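PDB 3PJP: transcription elongation factor SPT6 from Candida glabrata, which binds the phosphorylated RNA polymerase II C-terminal repeat domain through its tandem SH2 domain and probably acts as a histone H3-H4 chaperone during transcription elongation. Local coordinates for residues K132-S138 / Y148-N154; L25-G31 / T48-D54; E103-N107 / P179-Q183; V7-P11 / L86-I90. The contacts are given in a common frame with arbitrary orientation. Where two conformers were deposited one is given. Numbering follows the deposited sequence.

Contact 1. Residues K132-S138 / Y148-N154; sequences KSVYYFS and YLIFKLN
At the apolar centre of this strand pair, L149 (chi1 t, chi2 p) reaches between two aromatic rings of the opposite strand: its CD1 lies 3.9 Å from CD1 of Y135 and 3.9 Å from CE1 of F137. Beside it, CB of Y135 meets CB of F151 at 3.5 Å, both residues in the p rotamer. These four side chains share one face of the sheet, which helix 181-191 covers, with F188 touching the rings of both Y135 and F151. On the other face, V134, Y136 and I150 pack against I122 of helix 115-128. The extended strands 134-138 and 148-152 run antiparallel, axes 4.8 Å apart at closest, 165° between directions. V134-K152, Y136-I150 and S138-Y148 are hydrogen-bonded pairs, with two bonds each: V134 N to K152 O 3.0 Å and K152 N to V134 O 3.1 Å; Y136 N to I150 O and I150 N to Y136 O, both 3.0 Å; S138 N to Y148 O 3.1 Å and Y148 N to S138 O 2.8 Å. Y135-F151 and F137-L149 are the non-hydrogen-bonded pairs between them. Past the last rung the strands give way to loop, where a water sits 2.9 Å from both K132 O and K152 O. K152 carries its amine off to S157. Such a hairpin, within a central sheet flanked by a helix on each face, is characteristic of the SH2 fold, here the second of the tandem.

Contact 2. Residues L25-G31 / T48-D54; sequences LRSKERG and TWKLDKD
T48, within strand 44-52, lies against the end of helix 18-25: its O is 3.5 Å from CD1 of L25, and its CG2 3.8 Å from that same L25 CD1. The CA-to-CB bond of W49 points sideways, and CE3 of its ring stands 4.2 Å from CA of G31, while helix 86-105 packs against the indole. K50 dominates. Its side chain, all t, points at the loop and reaches into the turn, where NZ donates to two carbonyls, R26 O at 3.0 Å and K28 O at 2.7 Å; this type I turn from L25 to K28 is closed by K28 N to L25 O at 2.8 Å. K50 O takes G31 N at 2.8 Å and meets CA of R30 at 3.3 Å; G31 sits at phi 99°, psi -21°, where a CB would clash with the carbonyl O of R30, so glycine suits the place. The loop thus links the first helix of the N-terminal SH2 domain to its central sheet. L51 points away, but its O accepts R30 NE at 2.7 Å, and with D52 it faces L55 in a classic beta bulge. D52 OD1 continues along the R30 guanidinium edge, forming a salt bridge with NH2 at 3.1 Å. Finally D54, at phi 53°, brings OD1 to R26 NH1 for a salt bridge of 2.9 Å, R26 also pairing with D23; one water joins R26 O (3.0 Å) to D54 N (2.8 Å).

Contact 3. Residues E103-N107 / P179-Q183; sequences ELTSN and PTVIQ
E103, near the C-terminal end of helix 86-105, extends its side chain (chi1 and chi2 both t) to the start of another helix. Its OE2 accepts the backbone N of V181 at 2.8 Å, with a nearly straight N-H...O angle of 164°, and lies 3.5 Å from CA of T180. Two waters widen the link: one lies 2.7 Å from E103 OE1 and 2.8 Å from P179 O, the other 2.8 Å from E103 OE2 and 3.1 Å from I182 N. The carboxylate therefore supplies an acceptor to the first turn of helix 181-191, where amides lack partners within the helix. T180 is the N-cap proper, its OG1 taking Q183 N at 3.0 Å. In this way the long helix of the N-terminal SH2 domain is tied to the last helix of the C-terminal one, an interdomain joint within the tandem. L104 follows with CA 6.3 Å from the CA of V181, its CD1 4.0 Å and its CA 3.9 Å from V181 CG2; F171 touches both L104 and V181. N107 N donates to L104 O at 3.1 Å, and the N107 side chain comes back to V181, ND2 to CG1 3.5 Å, while its OD1 accepts from K109 N.

Contact 4. Residues V7-P11 / L86-I90; sequences VINHP and LDQII
H10 has the most surface covered here, followed by L86, and the two set the geometry. The segment V7-P11 has no regular structure, whereas L86-I90 is the first turn of a helix, with I90 N bonded to L86 O at 3.0 Å. The two backbones stay well apart, the nearest CA atoms being those of H10 and L86 at 8.1 Å, so side chains must span the gap. H10 adopts chi1 t with chi2 near -74°, which carries its imidazole to the helix. NE2 donates to D87 OD1 at 3.0 Å, the carboxylate approaching the ring edge near its plane in a His-carboxylate hydrogen bond; ND1 is engaged by the backbone N of Y12, which anchors the other side of the ring. Apolar groups crowd the same imidazole: CD2 lies 4.1 Å from CB of L86, and NE2 3.3 Å from CD1 of I90. L86 (chi1 m, chi2 t) also turns its CD1 to CG2 of I8, 4.0 Å away. The contact thus fastens the segment leading into strand 13-14 to the N-terminal end of helix 86-105, over the sheet of the N-terminal SH2 domain: H10 and L86 rest on I35 and I90 on F33 of strand 33-37, while I8 touches L45 of strand 44-52.

In the fold
The four contacts sample the tandem from its N-terminal tip to its second sheet. Contact 1 is the most buried, a ladder of backbone bonds between largely apolar faces, whereas contact 2, in the first SH2 domain, relies on charged side chains reaching main-chain carbonyls and carboxylates near the surface. Contacts 3 and 4 are smaller and share helix 86-105, one at each end, their centres 29 Å apart; each couples a single carboxylate bond to a little apolar packing. Contact 3 bridges the domains and touches both neighbours: L104 meets F137 of contact 1, and T105 probably bonds R30 of contact 2. Contacts 1 and 4 lie on opposite sides of the chain's centre.

Contact 1. Residues K132-S138 / Y148-N154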
# COMPACT_ATOMS: atom_id res chain seq x y z
N LYS A 132 -26.28 8.24 -12.86
CA LYS A 132 -25.68 7.85 -11.58
C LYS A 132 -24.16 7.86 -11.62
O LYS A 132 -23.55 7.30 -12.53
CB LYS A 132 -26.18 6.47 -11.15
CG LYS A 132 -27.65 6.41 -10.77
CD LYS A 132 -27.90 7.04 -9.41
CE LYS A 132 -28.16 5.99 -8.35
NZ LYS A 132 -27.01 5.04 -8.20
N SER A 133 -23.55 8.49 -10.63
CA SER A 133 -22.10 8.43 -10.49
C SER A 133 -21.72 7.03 -10.01
O SER A 133 -22.51 6.35 -9.37
CB SER A 133 -21.62 9.48 -9.51
OG SER A 133 -22.16 9.26 -8.22
N VAL A 134 -20.51 6.60 -10.34
CA VAL A 134 -20.02 5.32 -9.84
C VAL A 134 -18.53 5.44 -9.59
O VAL A 134 -17.85 6.24 -10.23
CB VAL A 134 -20.33 4.17 -10.82
CG1 VAL A 134 -19.50 4.30 -12.09
CG2 VAL A 134 -20.08 2.82 -10.16
N TYR A 135 -18.04 4.65 -8.64
CA TYR A 135 -16.60 4.57 -8.41
C TYR A 135 -16.22 3.24 -7.78
O TYR A 135 -16.97 2.68 -6.98
CB TYR A 135 -16.09 5.75 -7.58
CG TYR A 135 -16.51 5.78 -6.12
CD1 TYR A 135 -15.67 5.31 -5.12
CD2 TYR A 135 -17.73 6.32 -5.74
CE1 TYR A 135 -16.04 5.35 -3.79
CE2 TYR A 135 -18.12 6.37 -4.40
CZ TYR A 135 -17.26 5.89 -3.44
OH TYR A 135 -17.63 5.93 -2.11
N TYR A 136 -15.04 2.74 -8.15
CA TYR A 136 -14.49 1.51 -7.60
C TYR A 136 -13.02 1.66 -7.29
O TYR A 136 -12.34 2.49 -7.89
CB TYR A 136 -14.68 0.37 -8.60
CG TYR A 136 -16.13 0.02 -8.82
CD1 TYR A 136 -16.92 -0.43 -7.77
CD2 TYR A 136 -16.72 0.15 -10.07
CE1 TYR A 136 -18.26 -0.75 -7.96
CE2 TYR A 136 -18.04 -0.16 -10.27
CZ TYR A 136 -18.81 -0.61 -9.21
OH TYR A 136 -20.14 -0.92 -9.41
N PHE A 137 -12.53 0.87 -6.33
CA PHE A 137 -11.10 0.72 -6.07
C PHE A 137 -10.68 -0.62 -6.63
O PHE A 137 -11.45 -1.58 -6.62
CB PHE A 137 -10.82 0.74 -4.56
CG PHE A 137 -11.27 1.99 -3.87
CD1 PHE A 137 -10.48 3.14 -3.90
CD2 PHE A 137 -12.47 2.03 -3.19
CE1 PHE A 137 -10.89 4.29 -3.25
CE2 PHE A 137 -12.89 3.18 -2.54
CZ PHE A 137 -12.10 4.31 -2.57
N SER A 138 -9.45 -0.68 -7.14
CA SER A 138 -8.85 -1.95 -7.56
C SER A 138 -7.34 -1.93 -7.33
O SER A 138 -6.74 -0.88 -7.12
CB SER A 138 -9.19 -2.24 -9.03
OG SER A 138 -8.67 -1.23 -9.86
N TYR A 148 -5.96 1.72 -7.74
CA TYR A 148 -6.65 2.67 -8.61
C TYR A 148 -7.96 3.09 -7.97
O TYR A 148 -8.60 2.32 -7.26
CB TYR A 148 -6.95 2.06 -9.97
CG TYR A 148 -5.76 1.56 -10.72
CD1 TYR A 148 -4.79 2.43 -11.20
CD2 TYR A 148 -5.61 0.20 -10.96
CE1 TYR A 148 -3.70 1.95 -11.91
CE2 TYR A 148 -4.52 -0.29 -11.65
CZ TYR A 148 -3.57 0.59 -12.13
OH TYR A 148 -2.49 0.07 -12.83
N LEU A 149 -8.34 4.35 -8.20
CA LEU A 149 -9.66 4.85 -7.89
C LEU A 149 -10.24 5.31 -9.22
O LEU A 149 -9.81 6.32 -9.76
CB LEU A 149 -9.56 6.02 -6.91
CG LEU A 149 -10.76 6.94 -6.64
CD1 LEU A 149 -12.07 6.18 -6.49
CD2 LEU A 149 -10.48 7.75 -5.39
N ILE A 150 -11.18 4.54 -9.74
CA ILE A 150 -11.70 4.75 -11.10
C ILE A 150 -13.16 5.16 -10.96
O ILE A 150 -13.93 4.50 -10.25
CB ILE A 150 -11.58 3.48 -11.94
CG1 ILE A 150 -10.17 2.89 -11.80
CG2 ILE A 150 -11.92 3.76 -13.41
CD1 ILE A 150 -9.94 1.61 -12.58
N PHE A 151 -13.54 6.25 -11.62
CA PHE A 151 -14.85 6.86 -11.40
C PHE A 151 -15.38 7.61 -12.62
O PHE A 151 -14.64 8.00 -13.51
CB PHE A 151 -14.82 7.80 -10.18
CG PHE A 151 -13.88 8.97 -10.31
CD1 PHE A 151 -14.34 10.21 -10.69
CD2 PHE A 151 -12.53 8.83 -10.02
CE1 PHE A 151 -13.48 11.29 -10.80
CE2 PHE A 151 -11.66 9.92 -10.13
CZ PHE A 151 -12.15 11.16 -10.52
N LYS A 152 -16.70 7.79 -12.63
CA LYS A 152 -17.37 8.50 -13.71
C LYS A 152 -18.64 9.11 -13.11
O LYS A 152 -19.44 8.41 -12.48
CB LYS A 152 -17.71 7.51 -14.83
CG LYS A 152 -18.23 8.13 -16.11
CD LYS A 152 -18.47 7.03 -17.14
CE LYS A 152 -19.03 7.58 -18.45
NZ LYS A 152 -17.95 8.18 -19.26
N LEU A 153 -18.80 10.42 -13.30
CA LEU A 153 -19.87 11.18 -12.68
C LEU A 153 -21.25 10.91 -13.30
O LEU A 153 -22.25 10.80 -12.60
CB LEU A 153 -19.56 12.68 -12.77
CG LEU A 153 -20.62 13.61 -12.19
CD1 LEU A 153 -20.58 13.61 -10.67
CD2 LEU A 153 -20.44 15.02 -12.74
N ASN A 154 -21.27 10.81 -14.62
CA ASN A 154 -22.49 10.52 -15.37
C ASN A 154 -22.13 10.29 -16.83
O ASN A 154 -20.96 10.38 -17.20
CB ASN A 154 -23.49 11.68 -15.25
CG ASN A 154 -22.89 13.00 -15.68
OD1 ASN A 154 -22.23 13.09 -16.72
ND2 ASN A 154 -23.09 14.03 -14.87
O HOH W 1 -21.08 6.59 -13.95

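Contact 2. Residues L25-G31 / T48-D54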
# COMPACT_ATOMS: atom_id res chain seq x y z
N LEU A 25 8.48 -16.21 -0.49
CA LEU A 25 7.13 -15.92 -0.04
C LEU A 25 6.03 -16.32 -1.01
O LEU A 25 4.85 -16.23 -0.67
CB LEU A 25 6.98 -14.43 0.24
CG LEU A 25 7.79 -13.82 1.38
CD1 LEU A 25 7.66 -12.29 1.30
CD2 LEU A 25 7.30 -14.35 2.72
N ARG A 26 6.40 -16.73 -2.22
CA ARG A 26 5.40 -16.92 -3.27
C ARG A 26 4.25 -17.85 -2.88
O ARG A 26 3.11 -17.63 -3.28
CB ARG A 26 6.04 -17.37 -4.58
CG ARG A 26 5.07 -17.33 -5.75
CD ARG A 26 5.76 -17.67 -7.05
NE ARG A 26 7.05 -17.00 -7.15
CZ ARG A 26 7.22 -15.74 -7.54
NH1 ARG A 26 6.17 -15.00 -7.87
NH2 ARG A 26 8.44 -15.23 -7.60
N SER A 27 4.55 -18.87 -2.10
CA SER A 27 3.54 -19.85 -1.71
C SER A 27 2.89 -19.53 -0.36
O SER A 27 2.02 -20.26 0.10
CB SER A 27 4.15 -21.25 -1.66
OG SER A 27 5.03 -21.36 -0.56
N LYS A 28 3.33 -18.44 0.26
CA LYS A 28 2.77 -18.03 1.55
C LYS A 28 1.46 -17.25 1.38
O LYS A 28 0.89 -17.21 0.29
CB LYS A 28 3.80 -17.22 2.35
CG LYS A 28 5.11 -17.97 2.61
CD LYS A 28 4.90 -19.17 3.50
CE LYS A 28 6.21 -19.87 3.84
NZ LYS A 28 7.15 -18.99 4.59
N GLU A 29 0.98 -16.65 2.46
CA GLU A 29 -0.29 -15.92 2.42
C GLU A 29 -0.08 -14.42 2.53
O GLU A 29 1.00 -13.95 2.87
CB GLU A 29 -1.20 -16.40 3.56
CG GLU A 29 -1.58 -17.86 3.48
CD GLU A 29 -2.41 -18.18 2.26
OE1 GLU A 29 -3.44 -17.50 2.05
OE2 GLU A 29 -2.05 -19.11 1.50
N ARG A 30 -1.14 -13.66 2.24
CA ARG A 30 -1.11 -12.21 2.40
C ARG A 30 -0.64 -11.86 3.81
O ARG A 30 -1.15 -12.40 4.79
CB ARG A 30 -2.49 -11.60 2.16
CG ARG A 30 -2.54 -10.12 2.49
CD ARG A 30 -3.93 -9.52 2.24
NE ARG A 30 -4.24 -9.44 0.81
CZ ARG A 30 -5.38 -8.94 0.32
NH1 ARG A 30 -6.31 -8.48 1.14
NH2 ARG A 30 -5.57 -8.91 -0.98
N GLY A 31 0.33 -10.96 3.90
CA GLY A 31 0.82 -10.52 5.20
C GLY A 31 2.09 -11.22 5.64
O GLY A 31 2.81 -10.70 6.50
N THR A 48 10.33 -7.60 2.98
CA THR A 48 9.51 -7.95 1.83
C THR A 48 8.26 -8.63 2.35
O THR A 48 8.34 -9.48 3.23
CB THR A 48 10.24 -8.92 0.87
OG1 THR A 48 11.42 -8.28 0.36
CG2 THR A 48 9.33 -9.31 -0.28
N TRP A 49 7.10 -8.24 1.83
CA TRP A 49 5.87 -8.88 2.27
C TRP A 49 4.93 -9.13 1.12
O TRP A 49 5.04 -8.50 0.06
CB TRP A 49 5.19 -8.10 3.41
CG TRP A 49 4.64 -6.71 3.09
CD1 TRP A 49 5.35 -5.56 2.89
CD2 TRP A 49 3.26 -6.35 2.97
NE1 TRP A 49 4.49 -4.50 2.65
CE2 TRP A 49 3.20 -4.96 2.70
CE3 TRP A 49 2.07 -7.07 3.08
CZ2 TRP A 49 1.99 -4.28 2.53
CZ3 TRP A 49 0.88 -6.40 2.91
CH2 TRP A 49 0.84 -5.02 2.64
N LYS A 50 4.01 -10.08 1.32
CA LYS A 50 3.12 -10.51 0.24
C LYS A 50 1.75 -9.85 0.35
O LYS A 50 1.07 -9.97 1.37
CB LYS A 50 2.98 -12.03 0.22
CG LYS A 50 2.11 -12.54 -0.94
CD LYS A 50 1.92 -14.06 -0.89
CE LYS A 50 1.04 -14.50 -2.07
NZ LYS A 50 0.86 -15.97 -2.14
N LEU A 51 1.35 -9.16 -0.71
CA LEU A 51 0.04 -8.51 -0.73
C LEU A 51 -1.01 -9.41 -1.35
O LEU A 51 -2.18 -9.38 -0.96
CB LEU A 51 0.09 -7.22 -1.55
CG LEU A 51 0.75 -5.99 -0.90
CD1 LEU A 51 2.27 -6.10 -0.93
CD2 LEU A 51 0.30 -4.72 -1.62
N ASP A 52 -0.60 -10.17 -2.36
CA ASP A 52 -1.53 -10.96 -3.16
C ASP A 52 -0.73 -11.91 -4.04
O ASP A 52 0.50 -11.88 -4.04
CB ASP A 52 -2.37 -10.03 -4.03
CG ASP A 52 -3.75 -10.58 -4.34
OD1 ASP A 52 -4.67 -10.38 -3.52
OD2 ASP A 52 -3.92 -11.21 -5.40
N LYS A 53 -1.43 -12.72 -4.84
CA LYS A 53 -0.77 -13.62 -5.77
C LYS A 53 0.29 -12.89 -6.61
O LYS A 53 -0.01 -11.94 -7.32
CB LYS A 53 -1.79 -14.31 -6.69
CG LYS A 53 -1.17 -15.25 -7.72
CD LYS A 53 -2.25 -16.00 -8.50
CE LYS A 53 -1.69 -16.68 -9.75
NZ LYS A 53 -0.75 -17.80 -9.42
N ASP A 54 1.53 -13.35 -6.49
CA ASP A 54 2.65 -12.76 -7.22
C ASP A 54 2.77 -11.24 -7.05
O ASP A 54 3.31 -10.55 -7.92
CB ASP A 54 2.55 -13.14 -8.70
CG ASP A 54 2.60 -14.65 -8.92
OD1 ASP A 54 3.27 -15.35 -8.12
OD2 ASP A 54 1.96 -15.15 -9.87
O HOH W 2 1.85 -15.85 -5.28
O HOH W 3 5.76 -12.60 -9.03

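Contact 3. Residues E103-N107 / P179-Q183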
# COMPACT_ATOMS: atom_id res chain seq x y z
N GLU A 103 -8.75 -3.96 4.97
CA GLU A 103 -9.89 -3.03 5.07
C GLU A 103 -10.35 -2.60 3.67
O GLU A 103 -11.55 -2.63 3.37
CB GLU A 103 -9.54 -1.80 5.91
CG GLU A 103 -10.74 -0.94 6.27
CD GLU A 103 -10.37 0.27 7.11
OE1 GLU A 103 -9.43 0.16 7.94
OE2 GLU A 103 -11.01 1.33 6.95
N LEU A 104 -9.40 -2.21 2.83
CA LEU A 104 -9.77 -1.79 1.48
C LEU A 104 -10.28 -2.93 0.58
O LEU A 104 -11.32 -2.78 -0.07
CB LEU A 104 -8.65 -0.96 0.81
CG LEU A 104 -9.00 -0.28 -0.53
CD1 LEU A 104 -10.31 0.48 -0.44
CD2 LEU A 104 -7.88 0.66 -0.98
N THR A 105 -9.59 -4.07 0.55
CA THR A 105 -10.02 -5.15 -0.34
C THR A 105 -11.33 -5.80 0.10
O THR A 105 -12.01 -6.44 -0.71
CB THR A 105 -8.93 -6.24 -0.53
OG1 THR A 105 -8.70 -6.94 0.70
CG2 THR A 105 -7.63 -5.60 -1.02
N SER A 106 -11.69 -5.63 1.37
CA SER A 106 -12.94 -6.19 1.88
C SER A 106 -14.12 -5.28 1.60
O SER A 106 -15.27 -5.64 1.83
CB SER A 106 -12.84 -6.43 3.39
OG SER A 106 -12.72 -5.21 4.10
N ASN A 107 -13.84 -4.08 1.09
CA ASN A 107 -14.90 -3.10 0.88
C ASN A 107 -15.80 -3.45 -0.30
O ASN A 107 -15.34 -4.03 -1.29
CB ASN A 107 -14.32 -1.71 0.69
CG ASN A 107 -15.36 -0.63 0.90
OD1 ASN A 107 -15.98 -0.16 -0.05
ND2 ASN A 107 -15.58 -0.26 2.16
N PRO A 179 -7.26 7.90 7.24
CA PRO A 179 -6.96 6.76 8.11
C PRO A 179 -7.91 5.57 7.99
O PRO A 179 -7.56 4.48 8.47
CB PRO A 179 -7.06 7.35 9.52
CG PRO A 179 -6.93 8.84 9.34
CD PRO A 179 -7.55 9.13 8.00
N THR A 180 -9.09 5.77 7.41
CA THR A 180 -10.06 4.70 7.20
C THR A 180 -10.62 4.76 5.78
O THR A 180 -10.51 5.78 5.10
CB THR A 180 -11.26 4.82 8.13
OG1 THR A 180 -12.02 5.97 7.77
CG2 THR A 180 -10.81 4.93 9.59
N VAL A 181 -11.26 3.67 5.35
CA VAL A 181 -11.85 3.63 4.00
C VAL A 181 -13.01 4.61 3.90
O VAL A 181 -13.19 5.25 2.88
CB VAL A 181 -12.30 2.21 3.60
CG1 VAL A 181 -13.16 2.26 2.33
CG2 VAL A 181 -11.10 1.32 3.38
N ILE A 182 -13.78 4.73 4.98
CA ILE A 182 -14.86 5.71 5.03
C ILE A 182 -14.36 7.14 4.83
O ILE A 182 -14.96 7.91 4.08
CB ILE A 182 -15.65 5.60 6.36
CG1 ILE A 182 -16.46 4.30 6.37
CG2 ILE A 182 -16.56 6.80 6.54
CD1 ILE A 182 -16.98 3.91 7.73
N GLN A 183 -13.27 7.50 5.50
CA GLN A 183 -12.71 8.85 5.37
C GLN A 183 -12.14 9.04 3.97
O GLN A 183 -12.21 10.14 3.42
CB GLN A 183 -11.63 9.11 6.41
CG GLN A 183 -12.12 9.50 7.80
CD GLN A 183 -10.99 9.50 8.83
OE1 GLN A 183 -10.31 8.48 9.01
NE2 GLN A 183 -10.76 10.64 9.48
O HOH W 4 -8.75 2.16 9.61
O HOH W 5 -13.54 2.45 7.02

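Contact 4. Residues V7-P11 / L86-I90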
# COMPACT_ATOMS: atom_id res chain seq x y z
N VAL A 7 25.25 -9.43 11.90
CA VAL A 7 24.42 -10.39 12.60
C VAL A 7 23.09 -9.78 13.01
O VAL A 7 23.06 -8.78 13.74
CB VAL A 7 25.14 -10.94 13.86
CG1 VAL A 7 24.18 -11.73 14.74
CG2 VAL A 7 26.35 -11.77 13.45
N ILE A 8 22.00 -10.37 12.55
CA ILE A 8 20.66 -9.95 12.97
C ILE A 8 19.89 -11.11 13.61
O ILE A 8 19.52 -12.07 12.92
CB ILE A 8 19.81 -9.39 11.81
CG1 ILE A 8 20.44 -8.12 11.23
CG2 ILE A 8 18.39 -9.13 12.28
CD1 ILE A 8 20.32 -6.90 12.12
N ASN A 9 19.63 -11.00 14.90
CA ASN A 9 18.95 -12.06 15.65
C ASN A 9 17.44 -11.87 15.69
O ASN A 9 16.89 -11.43 16.70
CB ASN A 9 19.48 -12.13 17.08
CG ASN A 9 20.99 -12.25 17.13
OD1 ASN A 9 21.66 -11.47 17.82
ND2 ASN A 9 21.54 -13.21 16.40
N HIS A 10 16.77 -12.21 14.60
CA HIS A 10 15.32 -12.17 14.56
C HIS A 10 14.78 -13.37 13.79
O HIS A 10 15.33 -13.75 12.75
CB HIS A 10 14.83 -10.87 13.90
CG HIS A 10 13.35 -10.63 14.05
ND1 HIS A 10 12.41 -11.34 13.33
CD2 HIS A 10 12.66 -9.77 14.83
CE1 HIS A 10 11.21 -10.93 13.67
NE2 HIS A 10 11.33 -9.98 14.57
N PRO A 11 13.69 -13.97 14.29
CA PRO A 11 13.11 -15.17 13.70
C PRO A 11 12.79 -15.04 12.21
O PRO A 11 12.83 -16.04 11.50
CB PRO A 11 11.82 -15.37 14.49
CG PRO A 11 12.05 -14.69 15.77
CD PRO A 11 12.93 -13.52 15.47
N LEU A 86 13.05 -3.95 15.48
CA LEU A 86 12.32 -4.65 14.42
C LEU A 86 10.96 -5.14 14.90
O LEU A 86 10.00 -5.12 14.15
CB LEU A 86 13.15 -5.84 13.91
CG LEU A 86 14.40 -5.46 13.12
CD1 LEU A 86 15.30 -6.68 12.95
CD2 LEU A 86 14.07 -4.88 11.77
N ASP A 87 10.87 -5.58 16.15
CA ASP A 87 9.58 -6.06 16.63
C ASP A 87 8.54 -4.94 16.67
O ASP A 87 7.36 -5.17 16.41
CB ASP A 87 9.71 -6.71 18.00
CG ASP A 87 10.33 -8.09 17.92
OD1 ASP A 87 9.99 -8.84 16.97
OD2 ASP A 87 11.15 -8.43 18.79
N GLN A 88 8.99 -3.74 16.99
CA GLN A 88 8.08 -2.58 17.03
C GLN A 88 7.60 -2.25 15.62
O GLN A 88 6.43 -1.89 15.42
CB GLN A 88 8.74 -1.36 17.67
CG GLN A 88 7.76 -0.19 17.86
CD GLN A 88 8.44 1.07 18.31
OE1 GLN A 88 9.67 1.13 18.39
NE2 GLN A 88 7.66 2.10 18.61
N ILE A 89 8.50 -2.36 14.64
CA ILE A 89 8.13 -2.17 13.23
C ILE A 89 7.08 -3.18 12.82
O ILE A 89 6.11 -2.84 12.18
CB ILE A 89 9.35 -2.25 12.29
CG1 ILE A 89 10.27 -1.05 12.49
CG2 ILE A 89 8.92 -2.34 10.80
CD1 ILE A 89 11.59 -1.15 11.78
N ILE A 90 7.26 -4.44 13.20
CA ILE A 90 6.25 -5.44 12.87
C ILE A 90 4.87 -5.11 13.44
O ILE A 90 3.87 -5.21 12.74
CB ILE A 90 6.73 -6.85 13.27
CG1 ILE A 90 7.97 -7.21 12.46
CG2 ILE A 90 5.63 -7.89 13.06
CD1 ILE A 90 8.87 -8.26 13.12